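PDB 5DLY: plantazolicin methyltransferase BamL from Bacillus amyloliquefaciens subsp. plantarum, which probably transfers methyl groups from S-adenosyl-L-methionine to the N-terminal amine of desmethylplantazolicin, a late step in making the antibiotic plantazolicin. Local coordinates for residues E85-D90 / S107-N112; S62-G67 / K122-I127; N115-V120 / V143-H148; S44-L49 / I74-S79. All coordinates share one frame; numbering follows the deposited sequence.

Interaction 1. Residues E85-D90 / S107-N112; sequences ELTGID and SFICSN. With SAH (S-adenosyl-L-homocysteine), chain C.
Ser-107 pairs with Leu-86 and Gly-88 to open a parallel ladder, the strand pairing of a beta-alpha-beta unit (strand 85-90, helix 93-101, strand 107-110) in the Rossmann-like methyltransferase fold. Its N gives a bond of 3.0 Å to Leu-86 O, and its O accepts Gly-88 N. A water donates to Leu-86 O as well, so two donors meet at that oxygen. Phe-108 lies on the face to which a side chain at Gly-88 would point, and its ring atom CD1 comes 4.1 Å from Gly-88 CA; Ala-99 and Lys-100 of the crossover helix also touch this side chain. On the other side of the sheet, Ile-109 reaches back with CD1 to Thr-87 CG2 (3.6 Å), while its CG2 meets Ile-89 CD1. Cys-110 SG lies 3.7 Å from Asp-90 O, and Ser-111 N reaches the same oxygen from well above the carbonyl plane, in a bond bent to 138°. Ile-89, with CG1 anti to the backbone N (chi1 -175°), runs toward Ser-111 O. The chain then delivers Asn-112, whose OD1 accepts adenine N6 of S-adenosyl-L-homocysteine at 3.0 Å. Asp-90 binds the ribose diol as acidic residues of this family do, OD1 taking O2' at 2.6 Å and OD2 taking O3' at 2.7 Å.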
# COMPACT_ATOMS: atom_id res chain seq x y z
N GLU A 85 15.50 -7.40 -6.34
CA GLU A 85 15.37 -6.34 -7.33
C GLU A 85 14.28 -5.39 -6.85
O GLU A 85 13.12 -5.79 -6.76
CB GLU A 85 15.01 -6.90 -8.70
CG GLU A 85 16.10 -7.74 -9.34
CD GLU A 85 15.75 -8.23 -10.74
OE1 GLU A 85 14.54 -8.40 -11.05
OE2 GLU A 85 16.69 -8.46 -11.53
N LEU A 86 14.67 -4.16 -6.54
CA LEU A 86 13.75 -3.16 -5.99
C LEU A 86 13.44 -2.08 -6.99
O LEU A 86 14.34 -1.47 -7.58
CB LEU A 86 14.36 -2.53 -4.73
CG LEU A 86 14.62 -3.51 -3.58
CD1 LEU A 86 15.44 -2.86 -2.49
CD2 LEU A 86 13.31 -4.05 -3.02
N THR A 87 12.15 -1.80 -7.15
CA THR A 87 11.70 -0.74 -8.06
C THR A 87 10.63 0.09 -7.37
O THR A 87 9.77 -0.46 -6.68
CB THR A 87 11.15 -1.33 -9.37
OG1 THR A 87 12.12 -2.23 -9.93
CG2 THR A 87 10.86 -0.23 -10.37
N GLY A 88 10.70 1.41 -7.51
CA GLY A 88 9.68 2.30 -6.96
C GLY A 88 9.23 3.31 -7.99
O GLY A 88 10.02 3.76 -8.83
N ILE A 89 7.95 3.64 -7.96
CA ILE A 89 7.38 4.62 -8.89
C ILE A 89 6.50 5.61 -8.14
O ILE A 89 5.73 5.24 -7.25
CB ILE A 89 6.60 3.96 -10.06
CG1 ILE A 89 6.12 5.01 -11.08
CG2 ILE A 89 5.44 3.12 -9.54
CD1 ILE A 89 5.69 4.42 -12.41
N ASP A 90 6.64 6.89 -8.47
CA ASP A 90 5.86 7.93 -7.82
C ASP A 90 5.75 9.08 -8.79
O ASP A 90 6.69 9.34 -9.54
CB ASP A 90 6.55 8.39 -6.52
CG ASP A 90 5.60 9.12 -5.59
OD1 ASP A 90 5.20 10.25 -5.92
OD2 ASP A 90 5.26 8.55 -4.51
N SER A 107 15.77 1.00 -8.57
CA SER A 107 15.34 1.86 -9.68
C SER A 107 14.15 2.71 -9.26
O SER A 107 13.14 2.19 -8.77
CB SER A 107 14.95 1.02 -10.90
OG SER A 107 16.07 0.32 -11.42
N PHE A 108 14.26 4.02 -9.45
CA PHE A 108 13.18 4.95 -9.12
C PHE A 108 12.69 5.67 -10.36
O PHE A 108 13.49 6.19 -11.14
CB PHE A 108 13.65 5.95 -8.07
CG PHE A 108 13.77 5.35 -6.70
CD1 PHE A 108 12.63 5.03 -5.97
CD2 PHE A 108 15.03 5.11 -6.13
CE1 PHE A 108 12.73 4.46 -4.71
CE2 PHE A 108 15.13 4.54 -4.87
CZ PHE A 108 13.97 4.23 -4.16
N ILE A 109 11.37 5.65 -10.55
CA ILE A 109 10.73 6.18 -11.75
C ILE A 109 9.78 7.30 -11.36
O ILE A 109 8.98 7.14 -10.43
CB ILE A 109 9.93 5.07 -12.47
CG1 ILE A 109 10.80 3.86 -12.79
CG2 ILE A 109 9.25 5.60 -13.73
CD1 ILE A 109 10.08 2.54 -12.56
N CYS A 110 9.86 8.43 -12.08
CA CYS A 110 8.91 9.52 -11.86
C CYS A 110 7.86 9.57 -12.95
O CYS A 110 8.07 10.12 -14.03
CB CYS A 110 9.60 10.88 -11.70
SG CYS A 110 8.43 12.17 -11.23
N SER A 111 6.70 8.97 -12.66
CA SER A 111 5.63 8.85 -13.63
C SER A 111 4.37 8.43 -12.91
O SER A 111 4.44 7.89 -11.81
CB SER A 111 6.00 7.81 -14.70
OG SER A 111 5.12 7.88 -15.82
N ASN A 112 3.22 8.69 -13.53
CA ASN A 112 1.96 8.10 -13.11
C ASN A 112 2.13 6.57 -13.12
O ASN A 112 2.67 6.01 -14.09
CB ASN A 112 0.88 8.56 -14.09
CG ASN A 112 -0.51 8.02 -13.79
OD1 ASN A 112 -0.75 7.27 -12.84
ND2 ASN A 112 -1.44 8.40 -14.66
N SAH C . 3.56 4.28 -0.28
CA SAH C . 3.81 5.49 0.58
CB SAH C . 2.71 6.52 0.35
CG SAH C . 3.30 7.93 0.29
SD SAH C . 2.05 9.19 0.28
C SAH C . 3.83 5.10 2.03
O SAH C . 3.84 3.92 2.37
OXT SAH C . 3.83 5.94 2.92
C5' SAH C . 1.24 8.92 -1.27
C4' SAH C . 2.19 8.90 -2.46
O4' SAH C . 1.49 8.47 -3.63
C3' SAH C . 2.73 10.29 -2.79
O3' SAH C . 4.17 10.28 -2.77
C2' SAH C . 2.17 10.60 -4.17
O2' SAH C . 3.02 11.39 -5.01
C1' SAH C . 1.99 9.20 -4.74
N9 SAH C . 1.05 9.10 -5.87
C8 SAH C . -0.20 9.62 -5.95
N7 SAH C . -0.77 9.32 -7.14
C5 SAH C . 0.12 8.58 -7.83
C6 SAH C . 0.13 7.95 -9.16
N6 SAH C . -0.95 8.05 -9.95
N1 SAH C . 1.25 7.26 -9.52
C2 SAH C . 2.32 7.17 -8.70
N3 SAH C . 2.37 7.73 -7.46
C4 SAH C . 1.31 8.44 -7.00
O HOH W 1 16.04 -2.57 -9.70

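Interaction 2. Residues S62-G67 / K122-I127; sequences SVLDIG and KKQDII. With SAH (S-adenosyl-L-homocysteine), chain C.
Ser-62 turns its hydroxyl toward the corner where the partner chain bends at Asp-125, and OG accepts Asp-125 N at 3.0 Å. The torsion that puts OG there, between the backbone N and the carbonyl carbon (chi1 54°), also brings it close to Gln-124 CA; a water joins OG to Lys-123 O. The Gln-124 chain bends at chi2, which turns CD back; OE1 lies 3.6 Å from Ser-62 CB and from Leu-64 CB, while NE2 gives its hydrogen, in the amide plane, to Lys-122 O. Past the corner the strands run parallel, with Leu-64 N bonded to Ile-126 O at 2.8 Å and nearly straight (171°). Val-63 and Ile-126 stand side by side on one face, pointing the same way. On the other, Ile-66 crosses Ile-127 obliquely, CG1 to CG2 at 3.8 Å. Just past the strand, Gly-67 O accepts the amino N of S-adenosyl-L-homocysteine. The pairing thus lies in the middle of the Rossmann-like sheet, with strand 85-90 beyond 62-66, Tyr-52 and Phe-48 of helix 23-56 against Ile-126, and Leu-77 of helix 72-80 against Val-63.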
# COMPACT_ATOMS: atom_id res chain seq x y z
N SER A 62 11.84 -9.99 -6.30
CA SER A 62 11.55 -8.64 -6.76
C SER A 62 10.37 -8.04 -6.01
O SER A 62 9.40 -8.75 -5.72
CB SER A 62 11.26 -8.64 -8.27
OG SER A 62 10.23 -9.56 -8.62
N VAL A 63 10.48 -6.76 -5.69
CA VAL A 63 9.39 -5.97 -5.11
C VAL A 63 9.27 -4.68 -5.91
O VAL A 63 10.25 -3.98 -6.11
CB VAL A 63 9.62 -5.64 -3.61
CG1 VAL A 63 8.51 -4.75 -3.07
CG2 VAL A 63 9.70 -6.91 -2.79
N LEU A 64 8.05 -4.41 -6.37
CA LEU A 64 7.70 -3.16 -7.03
C LEU A 64 6.81 -2.35 -6.08
O LEU A 64 5.74 -2.80 -5.69
CB LEU A 64 6.98 -3.44 -8.36
CG LEU A 64 6.26 -2.27 -9.04
CD1 LEU A 64 7.23 -1.16 -9.42
CD2 LEU A 64 5.48 -2.75 -10.25
N ASP A 65 7.27 -1.15 -5.73
CA ASP A 65 6.58 -0.30 -4.78
C ASP A 65 5.86 0.84 -5.49
O ASP A 65 6.49 1.71 -6.12
CB ASP A 65 7.58 0.25 -3.74
CG ASP A 65 6.91 0.91 -2.56
OD1 ASP A 65 5.76 0.54 -2.25
OD2 ASP A 65 7.53 1.79 -1.94
N ILE A 66 4.53 0.84 -5.39
CA ILE A 66 3.70 1.81 -6.13
C ILE A 66 3.39 3.03 -5.25
O ILE A 66 2.88 2.87 -4.15
CB ILE A 66 2.37 1.16 -6.62
CG1 ILE A 66 2.63 -0.11 -7.46
CG2 ILE A 66 1.50 2.17 -7.36
CD1 ILE A 66 3.40 0.10 -8.75
N GLY A 67 3.71 4.23 -5.73
CA GLY A 67 3.57 5.43 -4.89
C GLY A 67 4.61 5.40 -3.79
O GLY A 67 4.28 5.54 -2.61
N LYS A 122 10.19 -7.28 -16.65
CA LYS A 122 10.30 -8.53 -15.89
C LYS A 122 9.13 -8.61 -14.92
O LYS A 122 8.79 -7.62 -14.26
CB LYS A 122 11.61 -8.58 -15.12
CG LYS A 122 12.85 -8.59 -15.99
CD LYS A 122 14.07 -8.14 -15.21
CE LYS A 122 15.31 -8.11 -16.10
NZ LYS A 122 15.73 -9.47 -16.54
N LYS A 123 8.50 -9.78 -14.84
CA LYS A 123 7.38 -9.97 -13.92
C LYS A 123 7.86 -9.85 -12.48
O LYS A 123 9.02 -10.16 -12.15
CB LYS A 123 6.68 -11.31 -14.17
CG LYS A 123 6.24 -11.54 -15.61
CD LYS A 123 5.23 -10.52 -16.09
CE LYS A 123 4.77 -10.82 -17.52
NZ LYS A 123 5.86 -10.61 -18.51
N GLN A 124 6.95 -9.39 -11.62
CA GLN A 124 7.27 -9.04 -10.24
C GLN A 124 6.65 -10.04 -9.27
O GLN A 124 5.51 -10.47 -9.46
CB GLN A 124 6.75 -7.64 -9.92
CG GLN A 124 7.32 -6.56 -10.81
CD GLN A 124 8.81 -6.37 -10.60
OE1 GLN A 124 9.25 -5.90 -9.55
NE2 GLN A 124 9.61 -6.72 -11.62
N ASP A 125 7.40 -10.39 -8.23
CA ASP A 125 6.92 -11.33 -7.22
C ASP A 125 5.98 -10.65 -6.22
O ASP A 125 5.00 -11.24 -5.78
CB ASP A 125 8.09 -11.99 -6.48
CG ASP A 125 8.78 -13.08 -7.29
OD1 ASP A 125 8.24 -13.53 -8.33
OD2 ASP A 125 9.89 -13.48 -6.88
N ILE A 126 6.29 -9.40 -5.88
CA ILE A 126 5.44 -8.60 -4.99
C ILE A 126 5.27 -7.21 -5.57
O ILE A 126 6.24 -6.57 -5.97
CB ILE A 126 6.05 -8.48 -3.57
CG1 ILE A 126 6.30 -9.88 -2.99
CG2 ILE A 126 5.17 -7.62 -2.67
CD1 ILE A 126 7.00 -9.89 -1.65
N ILE A 127 4.02 -6.77 -5.62
CA ILE A 127 3.68 -5.40 -5.95
C ILE A 127 2.98 -4.82 -4.72
O ILE A 127 2.01 -5.39 -4.23
CB ILE A 127 2.80 -5.32 -7.22
CG1 ILE A 127 3.52 -5.99 -8.41
CG2 ILE A 127 2.44 -3.87 -7.53
CD1 ILE A 127 2.70 -6.10 -9.68
N SAH C . 3.56 4.28 -0.28
CA SAH C . 3.81 5.49 0.58
CB SAH C . 2.71 6.52 0.35
CG SAH C . 3.30 7.93 0.29
SD SAH C . 2.05 9.19 0.28
C SAH C . 3.83 5.10 2.03
O SAH C . 3.84 3.92 2.37
OXT SAH C . 3.83 5.94 2.92
C5' SAH C . 1.24 8.92 -1.27
C4' SAH C . 2.19 8.90 -2.46
O4' SAH C . 1.49 8.47 -3.63
C3' SAH C . 2.73 10.29 -2.79
O3' SAH C . 4.17 10.28 -2.77
C2' SAH C . 2.17 10.60 -4.17
O2' SAH C . 3.02 11.39 -5.01
C1' SAH C . 1.99 9.20 -4.74
N9 SAH C . 1.05 9.10 -5.87
C8 SAH C . -0.20 9.62 -5.95
N7 SAH C . -0.77 9.32 -7.14
C5 SAH C . 0.12 8.58 -7.83
C6 SAH C . 0.13 7.95 -9.16
N6 SAH C . -0.95 8.05 -9.95
N1 SAH C . 1.25 7.26 -9.52
C2 SAH C . 2.32 7.17 -8.70
N3 SAH C . 2.37 7.73 -7.46
C4 SAH C . 1.31 8.44 -7.00
O HOH W 2 10.97 -11.59 -10.05

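Interaction 3. Residues N115-V120 / V143-H148; sequences NIMQYV and VNTLIH
Met-117 reaches Thr-145 and His-148, from a short 3-10 segment to helix 139-148. From CB, which points at the helix, the chain leaves with CG anti to the carbonyl carbon (chi1 -74°), and CG rests 3.9 Å from Thr-145 CG2; the two side chains slide past each other in opposite directions. SD lies next, 3.8 Å from His-148 CB and 4.0 Å from Thr-145 O. A bend at chi3 (82°) sets the terminal CE beside His-148 as well, 3.9 Å from its CB. SD is 5.0 Å from the centroid of the imidazole, approaching obliquely, which makes a loose Met-aromatic contact; one face of that ring has Asn-144 O over its centre. Met-117 is the exposed part of the contact, Ile-116 the buried part. The CG2 of Ile-116 touches two methyls of the helix, 3.8 Å from Thr-145 CG2 and 3.9 Å from Leu-146 CD2, and the side chain crosses Leu-146 at about a right angle. Thr-145 turns its hydroxyl back to Ala-141 O within its own helix, and its methyl faces the 3-10 segment. Leu-146 continues inward to Ile-127 and Ile-129 of the sheet. Two crossovers of the Rossmann-like methyltransferase fold meet here, the 3-10 connection that leads into strand 124-130 and the helix that leads out of it, packed side by side on one face of the mixed sheet.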
# COMPACT_ATOMS: atom_id res chain seq x y z
N ASN A 115 1.62 4.22 -16.04
CA ASN A 115 2.62 4.04 -17.09
C ASN A 115 3.69 2.99 -16.77
O ASN A 115 4.69 2.89 -17.48
CB ASN A 115 3.29 5.38 -17.39
CG ASN A 115 2.28 6.44 -17.80
OD1 ASN A 115 1.39 6.17 -18.61
ND2 ASN A 115 2.40 7.64 -17.23
N ILE A 116 3.46 2.20 -15.72
CA ILE A 116 4.49 1.29 -15.20
C ILE A 116 5.10 0.31 -16.22
O ILE A 116 6.30 0.01 -16.15
CB ILE A 116 4.01 0.57 -13.91
CG1 ILE A 116 5.16 -0.17 -13.21
CG2 ILE A 116 2.84 -0.37 -14.18
CD1 ILE A 116 6.34 0.71 -12.82
N MET A 117 4.31 -0.17 -17.18
CA MET A 117 4.81 -1.19 -18.12
C MET A 117 5.82 -0.64 -19.13
O MET A 117 6.46 -1.41 -19.85
CB MET A 117 3.66 -1.95 -18.79
CG MET A 117 2.98 -2.95 -17.84
SD MET A 117 1.72 -4.00 -18.59
CE MET A 117 2.70 -5.29 -19.34
N GLN A 118 5.97 0.68 -19.17
CA GLN A 118 7.06 1.33 -19.92
C GLN A 118 8.42 1.21 -19.22
O GLN A 118 9.46 1.50 -19.82
CB GLN A 118 6.79 2.83 -20.12
CG GLN A 118 5.67 3.18 -21.07
CD GLN A 118 5.09 4.55 -20.78
OE1 GLN A 118 5.81 5.49 -20.36
NE2 GLN A 118 3.80 4.69 -21.00
N TYR A 119 8.40 0.82 -17.94
CA TYR A 119 9.59 0.91 -17.09
C TYR A 119 9.98 -0.43 -16.48
O TYR A 119 11.11 -0.60 -16.03
CB TYR A 119 9.41 1.97 -16.00
CG TYR A 119 9.16 3.32 -16.60
CD1 TYR A 119 10.20 4.01 -17.22
CD2 TYR A 119 7.88 3.88 -16.61
CE1 TYR A 119 9.98 5.24 -17.81
CE2 TYR A 119 7.65 5.11 -17.21
CZ TYR A 119 8.70 5.78 -17.81
OH TYR A 119 8.49 6.99 -18.42
N VAL A 120 9.03 -1.36 -16.46
CA VAL A 120 9.22 -2.69 -15.88
C VAL A 120 8.65 -3.72 -16.84
O VAL A 120 7.47 -3.67 -17.21
CB VAL A 120 8.53 -2.81 -14.50
CG1 VAL A 120 8.68 -4.22 -13.94
CG2 VAL A 120 9.10 -1.79 -13.52
N VAL A 143 -4.76 -1.20 -11.40
CA VAL A 143 -4.76 -2.59 -10.94
C VAL A 143 -4.74 -3.60 -12.10
O VAL A 143 -4.00 -4.58 -12.04
CB VAL A 143 -5.92 -2.89 -9.96
CG1 VAL A 143 -5.94 -4.37 -9.61
CG2 VAL A 143 -5.76 -2.06 -8.69
N ASN A 144 -5.56 -3.37 -13.13
CA ASN A 144 -5.55 -4.25 -14.32
C ASN A 144 -4.14 -4.32 -14.93
O ASN A 144 -3.65 -5.39 -15.27
CB ASN A 144 -6.52 -3.75 -15.40
CG ASN A 144 -7.99 -3.94 -15.02
OD1 ASN A 144 -8.85 -3.20 -15.52
ND2 ASN A 144 -8.28 -4.91 -14.18
N THR A 145 -3.50 -3.17 -15.04
CA THR A 145 -2.13 -3.10 -15.55
C THR A 145 -1.14 -3.87 -14.66
O THR A 145 -0.32 -4.64 -15.16
CB THR A 145 -1.70 -1.63 -15.70
OG1 THR A 145 -2.48 -1.05 -16.75
CG2 THR A 145 -0.22 -1.52 -16.04
N LEU A 146 -1.24 -3.67 -13.34
CA LEU A 146 -0.35 -4.36 -12.42
C LEU A 146 -0.51 -5.88 -12.45
O LEU A 146 0.47 -6.61 -12.31
CB LEU A 146 -0.51 -3.80 -11.00
CG LEU A 146 -0.07 -2.34 -10.84
CD1 LEU A 146 -0.46 -1.81 -9.47
CD2 LEU A 146 1.43 -2.15 -11.06
N ILE A 147 -1.73 -6.35 -12.67
CA ILE A 147 -1.95 -7.79 -12.80
C ILE A 147 -1.14 -8.39 -13.96
O ILE A 147 -0.63 -9.51 -13.85
CB ILE A 147 -3.45 -8.11 -12.86
CG1 ILE A 147 -4.06 -7.85 -11.48
CG2 ILE A 147 -3.69 -9.57 -13.22
CD1 ILE A 147 -5.57 -7.92 -11.41
N HIS A 148 -0.97 -7.63 -15.05
CA HIS A 148 -0.12 -8.08 -16.18
C HIS A 148 1.34 -8.31 -15.80
O HIS A 148 2.04 -9.08 -16.47
CB HIS A 148 -0.12 -7.09 -17.34
CG HIS A 148 -1.48 -6.71 -17.83
ND1 HIS A 148 -2.47 -7.64 -18.06
CD2 HIS A 148 -2.01 -5.51 -18.15
CE1 HIS A 148 -3.56 -7.02 -18.49
NE2 HIS A 148 -3.30 -5.73 -18.55

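Interaction 4. Residues S44-L49 / I74-S79; sequences SIETFL and IQYLNS
Helix segments 44-49 and 74-79 pass with their axes 11.4 Å apart at an angle of 54°, far enough that side chains alone bridge them, and Ile-45 and Leu-77 bring their CA atoms closest, at 8.2 Å. Tyr-76 has the largest share of the contact. Its CG is anti to the backbone N (chi1 -176°). Ile-45 slides past the Tyr-76 side chain in the opposite direction: CD1 of Ile-45 lies 3.6 Å from Tyr-76 CD1, and its CG2 is close to both CD1 and CE1 of the ring. At the far end the phenol OH donates to Glu-46 OE2 at 2.7 Å, using the anti lone pair of that oxygen, which sits in the plane of the ring at its edge. The carboxylate itself is turned 63° from the ring. Both helices lie on the same side of the Rossmann-like sheet, helix 23-56 leading into its strand 62-66 and helix 72-80 following that strand. The phenol bond gives the buried Glu-46 a polar partner, which may help to hold a charge there; Leu-237 and Ala-240 of helix 235-241 also touch this side chain. Closer to the sheet, Leu-77 CD2 is the apolar meeting point, 3.7 Å from Ile-45 CG2, 4.2 Å from Leu-49 CD1 and 4.3 Å from Phe-48 CZ. The Phe-48 ring has Ile-45 O over the centre of one face and packs edge-to-face with Phe-128.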
# COMPACT_ATOMS: atom_id res chain seq x y z
N SER A 44 3.35 -3.66 7.63
CA SER A 44 2.83 -4.00 6.31
C SER A 44 3.84 -4.75 5.45
O SER A 44 3.47 -5.71 4.78
CB SER A 44 2.34 -2.75 5.60
OG SER A 44 1.27 -2.18 6.31
N ILE A 45 5.10 -4.31 5.49
CA ILE A 45 6.16 -4.98 4.72
C ILE A 45 6.38 -6.41 5.21
O ILE A 45 6.40 -7.36 4.42
CB ILE A 45 7.49 -4.19 4.76
CG1 ILE A 45 7.33 -2.82 4.08
CG2 ILE A 45 8.62 -5.01 4.13
CD1 ILE A 45 8.44 -1.83 4.41
N GLU A 46 6.53 -6.58 6.53
CA GLU A 46 6.75 -7.92 7.06
C GLU A 46 5.55 -8.83 6.85
O GLU A 46 5.70 -10.06 6.77
CB GLU A 46 7.18 -7.88 8.53
CG GLU A 46 8.52 -7.20 8.80
CD GLU A 46 9.71 -7.84 8.09
OE1 GLU A 46 9.63 -9.00 7.65
OE2 GLU A 46 10.75 -7.17 7.95
N THR A 47 4.36 -8.24 6.72
CA THR A 47 3.16 -9.01 6.43
C THR A 47 3.28 -9.60 5.04
O THR A 47 3.07 -10.80 4.88
CB THR A 47 1.88 -8.16 6.58
OG1 THR A 47 1.74 -7.76 7.95
CG2 THR A 47 0.63 -8.95 6.18
N PHE A 48 3.67 -8.80 4.04
CA PHE A 48 3.77 -9.40 2.71
C PHE A 48 4.95 -10.36 2.57
O PHE A 48 4.84 -11.35 1.86
CB PHE A 48 3.63 -8.39 1.54
CG PHE A 48 4.82 -7.47 1.32
CD1 PHE A 48 6.06 -7.96 0.90
CD2 PHE A 48 4.65 -6.09 1.41
CE1 PHE A 48 7.12 -7.09 0.64
CE2 PHE A 48 5.70 -5.22 1.15
CZ PHE A 48 6.94 -5.72 0.77
N LEU A 49 6.04 -10.10 3.29
CA LEU A 49 7.17 -11.03 3.30
C LEU A 49 6.82 -12.35 3.96
O LEU A 49 7.20 -13.42 3.46
CB LEU A 49 8.40 -10.40 3.94
CG LEU A 49 8.99 -9.23 3.16
CD1 LEU A 49 10.08 -8.57 3.99
CD2 LEU A 49 9.51 -9.66 1.80
N ILE A 74 11.51 1.10 0.25
CA ILE A 74 12.62 0.49 -0.45
C ILE A 74 13.88 0.50 0.41
O ILE A 74 14.64 -0.48 0.42
CB ILE A 74 12.80 1.14 -1.84
CG1 ILE A 74 11.71 0.58 -2.78
CG2 ILE A 74 14.20 0.92 -2.40
CD1 ILE A 74 11.52 1.34 -4.07
N GLN A 75 14.09 1.56 1.18
CA GLN A 75 15.19 1.57 2.14
C GLN A 75 15.10 0.42 3.15
O GLN A 75 16.09 -0.27 3.41
CB GLN A 75 15.29 2.92 2.85
CG GLN A 75 16.43 2.98 3.85
CD GLN A 75 17.25 4.23 3.72
OE1 GLN A 75 16.80 5.32 4.06
NE2 GLN A 75 18.48 4.09 3.23
N TYR A 76 13.90 0.21 3.70
CA TYR A 76 13.64 -0.88 4.64
C TYR A 76 14.00 -2.22 4.02
O TYR A 76 14.67 -3.04 4.65
CB TYR A 76 12.17 -0.87 5.07
CG TYR A 76 11.82 -1.91 6.12
CD1 TYR A 76 11.45 -3.20 5.76
CD2 TYR A 76 11.85 -1.59 7.47
CE1 TYR A 76 11.12 -4.15 6.72
CE2 TYR A 76 11.53 -2.53 8.44
CZ TYR A 76 11.16 -3.81 8.06
OH TYR A 76 10.84 -4.73 9.03
N LEU A 77 13.54 -2.45 2.79
CA LEU A 77 13.80 -3.70 2.07
C LEU A 77 15.28 -3.90 1.78
O LEU A 77 15.79 -5.01 1.89
CB LEU A 77 12.97 -3.77 0.79
CG LEU A 77 11.47 -4.00 1.02
CD1 LEU A 77 10.68 -3.67 -0.23
CD2 LEU A 77 11.22 -5.43 1.47
N ASN A 78 15.96 -2.80 1.42
CA ASN A 78 17.41 -2.79 1.19
C ASN A 78 18.22 -3.22 2.41
O ASN A 78 19.29 -3.81 2.28
CB ASN A 78 17.85 -1.40 0.71
CG ASN A 78 19.35 -1.31 0.50
OD1 ASN A 78 19.89 -1.89 -0.44
ND2 ASN A 78 20.03 -0.57 1.36
N SER A 79 17.70 -2.92 3.60
CA SER A 79 18.35 -3.29 4.85
C SER A 79 18.07 -4.74 5.26
O SER A 79 18.80 -5.31 6.08
CB SER A 79 17.94 -2.34 5.98
OG SER A 79 18.33 -1.02 5.68

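How the interactions relate
Interactions 1 and 2 are neighbouring parts of one sheet, their centres 10 Å apart, joined by probable hydrogen bonds such as Thr-87 O to Asp-65 N (2.8 Å). Together they offer the strand ends to S-adenosyl-L-homocysteine: interaction 1 holds its ribose and adenine, interaction 2 its amino group. Interactions 3 and 4 cover opposite faces of this sheet and do not touch, with centres 21 Å apart. Interaction 3 packs on the face of Leu-64, Ile-66 and Ile-89, where Ile-116 CD1 meets Ile-89 CD1 at 3.8 Å. Interaction 4 covers the face of Val-63 and Ile-126, where Phe-48 and Leu-77 rest; the side chain of Ile-45 is about 8 Å from the cofactor.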